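YflH protein (Bacillus subtilis, PDB 3D0W) is of unknown function and belongs to the DUF3243 family, folding into a small all-helical domain. Local coordinates at residues A[33-45]-A[56-68]. Numbering follows the deposited sequence.
Sequences KGYLKKQVNRGKK and SAAILGDYLAKHE
Tyr63 meets Tyr35, Leu36 and Gln39 where two steeply crossed helices diverge, and following it outward from the backbone illustrates how one aromatic side chain can serve several neighbours at once. Its CB and CG both lie near the amide nitrogen of Gln39, and CD1 comes closer still, 3.2 Å from Gln39 NE2, with the amide plane turned 77° from the ring. On the other ortho side, CD2 and then CE2 run against Leu36, whose CD2 methyl is 3.5 Å from Tyr63 CE2. Farther out, Tyr63 CE1 lies 3.8 Å from Tyr35 CE2, CZ touches both that atom and Leu36 CD2, and Tyr63 OH ends 3.8 Å from Tyr35 CE2, in the plane of the Tyr35 ring, at its edge. With CG anti to the backbone N (chi1 156°), the ring extends toward helix 23-48. Were this residue alanine, the Leu36 methyl and the Tyr35 edge would probably lose the ring they rest on, and the Gln39 amide, keeping just the Tyr35 face, would be less firmly placed.

Tyr35 has a second tie: Tyr35 OH donates a 3.0 Å hydrogen bond to Glu68 OE2, which receives it on its syn lone pair, joining helix 23-48 to a loop residue beyond helix 56-65. Toward the other end of the contact, Ile59 CD1 lies 3.6 Å from Gly43 C, where a CB on Gly43 would collide with it. Val40 divides its branches, CG1 facing Ser56 OG and CG2 packing on Leu60 CD2. Lys44 NZ donates to a water that also accepts from Ser56 N, and makes a direct hydrogen bond to Val54 O.

The two short axes approach to 9.1 Å at 116°. Helix 87-101 packs against Leu36, Ser56 and Leu60 through Leu97, Val98 and Val101, whereas Glu75 of helix 73-84 touches both tyrosines.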
loop_
_atom_site.group_PDB
_atom_site.type_symbol
_atom_site.label_atom_id
_atom_site.label_comp_id
_atom_site.label_asym_id
_atom_site.label_seq_id
_atom_site.Cartn_x
_atom_site.Cartn_y
_atom_site.Cartn_z
ATOM N N LYS A 33 1.016 9.807 -7.115
ATOM C CA LYS A 33 1.874 9.112 -8.064
ATOM C C LYS A 33 2.887 10.094 -8.668
ATOM O O LYS A 33 4.069 9.770 -8.815
ATOM C CB LYS A 33 1.001 8.488 -9.154
ATOM C CG LYS A 33 1.723 7.647 -10.174
ATOM C CD LYS A 33 0.723 7.087 -11.175
ATOM C CE LYS A 33 1.414 6.536 -12.410
ATOM N NZ LYS A 33 0.434 5.929 -13.351
ATOM N N GLY A 34 2.428 11.299 -8.998
ATOM C CA GLY A 34 3.319 12.297 -9.567
ATOM C C GLY A 34 4.407 12.746 -8.604
ATOM O O GLY A 34 5.518 13.083 -9.017
ATOM N N TYR A 35 4.083 12.762 -7.314
ATOM C CA TYR A 35 5.040 13.154 -6.286
ATOM C C TYR A 35 6.140 12.091 -6.176
ATOM O O TYR A 35 7.315 12.417 -5.998
ATOM C CB TYR A 35 4.314 13.327 -4.943
ATOM C CG TYR A 35 5.215 13.645 -3.772
ATOM C CD1 TYR A 35 6.013 14.790 -3.770
ATOM C CD2 TYR A 35 5.278 12.795 -2.666
ATOM C CE1 TYR A 35 6.851 15.080 -2.697
ATOM C CE2 TYR A 35 6.113 13.073 -1.590
ATOM C CZ TYR A 35 6.899 14.220 -1.610
ATOM O OH TYR A 35 7.740 14.499 -0.552
ATOM N N LEU A 36 5.761 10.821 -6.286
ATOM C CA LEU A 36 6.739 9.740 -6.213
ATOM C C LEU A 36 7.628 9.811 -7.445
ATOM O O LEU A 36 8.848 9.677 -7.361
ATOM C CB LEU A 36 6.041 8.375 -6.154
ATOM C CG LEU A 36 5.174 8.100 -4.913
ATOM C CD1 LEU A 36 4.679 6.658 -4.933
ATOM C CD2 LEU A 36 5.972 8.358 -3.663
ATOM N N LYS A 37 7.003 10.020 -8.596
ATOM C CA LYS A 37 7.746 10.128 -9.838
ATOM C C LYS A 37 8.737 11.295 -9.718
ATOM O O LYS A 37 9.833 11.238 -10.272
ATOM C CB LYS A 37 6.779 10.338 -11.007
ATOM C CG LYS A 37 7.410 10.129 -12.376
ATOM C CD LYS A 37 6.359 10.037 -13.476
ATOM C CE LYS A 37 5.465 8.815 -13.293
ATOM N NZ LYS A 37 4.484 8.665 -14.403
ATOM N N LYS A 38 8.360 12.341 -8.977
ATOM C CA LYS A 38 9.238 13.500 -8.771
ATOM C C LYS A 38 10.454 13.084 -7.961
ATOM O O LYS A 38 11.585 13.476 -8.269
ATOM C CB LYS A 38 8.521 14.631 -8.019
ATOM C CG LYS A 38 7.456 15.367 -8.819
ATOM C CD LYS A 38 7.588 16.892 -8.689
ATOM C CE LYS A 38 7.230 17.414 -7.297
ATOM N NZ LYS A 38 8.200 17.017 -6.233
ATOM N N GLN A 39 10.205 12.298 -6.914
ATOM C CA GLN A 39 11.264 11.798 -6.040
ATOM C C GLN A 39 12.282 11.021 -6.861
ATOM O O GLN A 39 13.488 11.217 -6.718
ATOM C CB GLN A 39 10.703 10.839 -4.981
ATOM C CG GLN A 39 9.517 11.328 -4.170
ATOM C CD GLN A 39 9.864 12.479 -3.260
ATOM O OE1 GLN A 39 9.801 13.639 -3.657
ATOM N NE2 GLN A 39 10.247 12.162 -2.030
ATOM N N VAL A 40 11.777 10.116 -7.698
ATOM C CA VAL A 40 12.617 9.265 -8.536
ATOM C C VAL A 40 13.468 10.054 -9.526
ATOM O O VAL A 40 14.685 9.901 -9.557
ATOM C CB VAL A 40 11.764 8.235 -9.317
ATOM C CG1 VAL A 40 12.644 7.446 -10.278
ATOM C CG2 VAL A 40 11.075 7.286 -8.336
ATOM N N ASN A 41 12.823 10.894 -10.327
ATOM C CA ASN A 41 13.530 11.696 -11.323
ATOM C C ASN A 41 14.654 12.502 -10.703
ATOM O O ASN A 41 15.778 12.467 -11.187
ATOM C CB ASN A 41 12.556 12.623 -12.044
ATOM C CG ASN A 41 11.698 11.887 -13.049
ATOM O OD1 ASN A 41 10.733 12.436 -13.576
ATOM N ND2 ASN A 41 12.052 10.640 -13.329
ATOM N N ARG A 42 14.355 13.225 -9.629
ATOM C CA ARG A 42 15.382 14.014 -8.961
ATOM C C ARG A 42 16.486 13.099 -8.441
ATOM O O ARG A 42 17.671 13.406 -8.564
ATOM C CB ARG A 42 14.778 14.805 -7.800
ATOM C CG ARG A 42 13.812 15.899 -8.236
ATOM C CD ARG A 42 14.484 16.880 -9.194
ATOM N NE ARG A 42 15.748 17.401 -8.666
ATOM C CZ ARG A 42 15.864 18.102 -7.541
ATOM N NH1 ARG A 42 14.790 18.375 -6.811
ATOM N NH2 ARG A 42 17.056 18.528 -7.143
ATOM N N GLY A 43 16.090 11.972 -7.859
ATOM C CA GLY A 43 17.066 11.039 -7.332
ATOM C C GLY A 43 17.986 10.534 -8.427
ATOM O O GLY A 43 19.204 10.498 -8.265
ATOM N N LYS A 44 17.405 10.146 -9.554
ATOM C CA LYS A 44 18.201 9.645 -10.659
ATOM C C LYS A 44 19.096 10.746 -11.216
ATOM O O LYS A 44 20.240 10.482 -11.604
ATOM C CB LYS A 44 17.292 9.085 -11.751
ATOM C CG LYS A 44 16.679 7.731 -11.397
ATOM C CD LYS A 44 15.870 7.172 -12.554
ATOM C CE LYS A 44 15.452 5.735 -12.295
ATOM N NZ LYS A 44 16.638 4.868 -12.077
ATOM N N LYS A 45 18.575 11.975 -11.238
ATOM C CA LYS A 45 19.321 13.134 -11.734
ATOM C C LYS A 45 20.575 13.386 -10.907
ATOM O O LYS A 45 21.640 13.662 -11.451
ATOM C CB LYS A 45 18.461 14.401 -11.699
ATOM C CG LYS A 45 17.254 14.409 -12.627
ATOM C CD LYS A 45 17.640 14.197 -14.088
ATOM C CE LYS A 45 17.493 12.736 -14.498
ATOM N NZ LYS A 45 16.093 12.250 -14.283
ATOM N N SER A 56 15.380 3.042 -8.839
ATOM C CA SER A 56 14.158 3.682 -8.373
ATOM C C SER A 56 13.727 3.142 -7.011
ATOM O O SER A 56 13.266 3.901 -6.156
ATOM C CB SER A 56 13.034 3.457 -9.383
ATOM O OG SER A 56 13.404 3.947 -10.662
ATOM N N ALA A 57 13.882 1.833 -6.810
ATOM C CA ALA A 57 13.485 1.215 -5.549
ATOM C C ALA A 57 14.323 1.738 -4.386
ATOM O O ALA A 57 13.823 1.885 -3.274
ATOM C CB ALA A 57 13.593 -0.309 -5.640
ATOM N N ALA A 58 15.593 2.029 -4.648
ATOM C CA ALA A 58 16.473 2.551 -3.605
ATOM C C ALA A 58 16.011 3.954 -3.223
ATOM O O ALA A 58 15.945 4.301 -2.045
ATOM C CB ALA A 58 17.920 2.585 -4.097
ATOM N N ILE A 59 15.673 4.753 -4.231
ATOM C CA ILE A 59 15.211 6.113 -3.998
ATOM C C ILE A 59 13.884 6.139 -3.238
ATOM O O ILE A 59 13.727 6.902 -2.282
ATOM C CB ILE A 59 15.071 6.876 -5.326
ATOM C CG1 ILE A 59 16.452 7.017 -5.982
ATOM C CG2 ILE A 59 14.459 8.246 -5.079
ATOM C CD1 ILE A 59 16.401 7.427 -7.459
ATOM N N LEU A 60 12.930 5.307 -3.645
ATOM C CA LEU A 60 11.643 5.270 -2.958
ATOM C C LEU A 60 11.813 4.735 -1.532
ATOM O O LEU A 60 11.103 5.153 -0.620
ATOM C CB LEU A 60 10.633 4.420 -3.749
ATOM C CG LEU A 60 10.198 5.033 -5.092
ATOM C CD1 LEU A 60 9.152 4.166 -5.777
ATOM C CD2 LEU A 60 9.624 6.426 -4.840
ATOM N N GLY A 61 12.762 3.819 -1.349
ATOM C CA GLY A 61 13.020 3.269 -0.023
ATOM C C GLY A 61 13.541 4.360 0.899
ATOM O O GLY A 61 13.084 4.496 2.042
ATOM N N ASP A 62 14.501 5.141 0.403
ATOM C CA ASP A 62 15.050 6.246 1.180
ATOM C C ASP A 62 13.928 7.230 1.510
ATOM O O ASP A 62 13.879 7.790 2.606
ATOM C CB ASP A 62 16.161 6.969 0.407
ATOM C CG ASP A 62 17.428 6.136 0.281
ATOM O OD1 ASP A 62 17.595 5.170 1.056
ATOM O OD2 ASP A 62 18.267 6.458 -0.588
ATOM N N TYR A 63 13.024 7.438 0.557
ATOM C CA TYR A 63 11.890 8.342 0.751
ATOM C C TYR A 63 11.029 7.879 1.931
ATOM O O TYR A 63 10.732 8.657 2.848
ATOM C CB TYR A 63 11.048 8.399 -0.530
ATOM C CG TYR A 63 9.601 8.802 -0.321
ATOM C CD1 TYR A 63 9.262 10.066 0.175
ATOM C CD2 TYR A 63 8.571 7.915 -0.612
ATOM C CE1 TYR A 63 7.927 10.429 0.375
ATOM C CE2 TYR A 63 7.241 8.264 -0.420
ATOM C CZ TYR A 63 6.924 9.519 0.074
ATOM O OH TYR A 63 5.602 9.846 0.262
ATOM N N LEU A 64 10.630 6.610 1.910
ATOM C CA LEU A 64 9.819 6.078 2.992
ATOM C C LEU A 64 10.601 6.081 4.304
ATOM O O LEU A 64 10.021 6.251 5.373
ATOM C CB LEU A 64 9.326 4.667 2.628
ATOM C CG LEU A 64 8.323 4.669 1.458
ATOM C CD1 LEU A 64 8.012 3.250 1.002
ATOM C CD2 LEU A 64 7.042 5.383 1.893
ATOM N N ALA A 65 11.920 5.921 4.224
ATOM C CA ALA A 65 12.753 5.907 5.426
ATOM C C ALA A 65 12.776 7.266 6.132
ATOM O O ALA A 65 13.161 7.358 7.293
ATOM C CB ALA A 65 14.176 5.469 5.079
ATOM N N LYS A 66 12.355 8.315 5.430
ATOM C CA LYS A 66 12.328 9.661 5.999
ATOM C C LYS A 66 11.203 9.831 7.013
ATOM O O LYS A 66 11.265 10.703 7.884
ATOM C CB LYS A 66 12.153 10.703 4.896
ATOM C CG LYS A 66 13.361 10.877 4.001
ATOM C CD LYS A 66 13.060 11.873 2.883
ATOM C CE LYS A 66 14.313 12.227 2.102
ATOM N NZ LYS A 66 15.022 11.011 1.620
ATOM N N HIS A 67 10.177 8.993 6.894
ATOM C CA HIS A 67 9.028 9.057 7.783
ATOM C C HIS A 67 8.368 10.436 7.726
ATOM O O HIS A 67 8.050 11.030 8.750
ATOM C CB HIS A 67 9.446 8.726 9.221
ATOM C CG HIS A 67 9.959 7.329 9.390
ATOM N ND1 HIS A 67 9.183 6.217 9.141
ATOM C CD2 HIS A 67 11.176 6.861 9.756
ATOM C CE1 HIS A 67 9.899 5.125 9.347
ATOM N NE2 HIS A 67 11.113 5.489 9.720
ATOM N N GLU A 68 8.168 10.943 6.514
ATOM C CA GLU A 68 7.521 12.236 6.324
ATOM C C GLU A 68 6.061 12.149 6.754
ATOM O O GLU A 68 5.413 11.103 6.602
ATOM C CB GLU A 68 7.601 12.655 4.855
ATOM C CG GLU A 68 9.023 12.823 4.342
ATOM C CD GLU A 68 9.080 13.343 2.917
ATOM O OE1 GLU A 68 10.202 13.521 2.395
ATOM O OE2 GLU A 68 8.008 13.573 2.318
HETATM O O HOH W 1 15.690 1.802 -11.768
#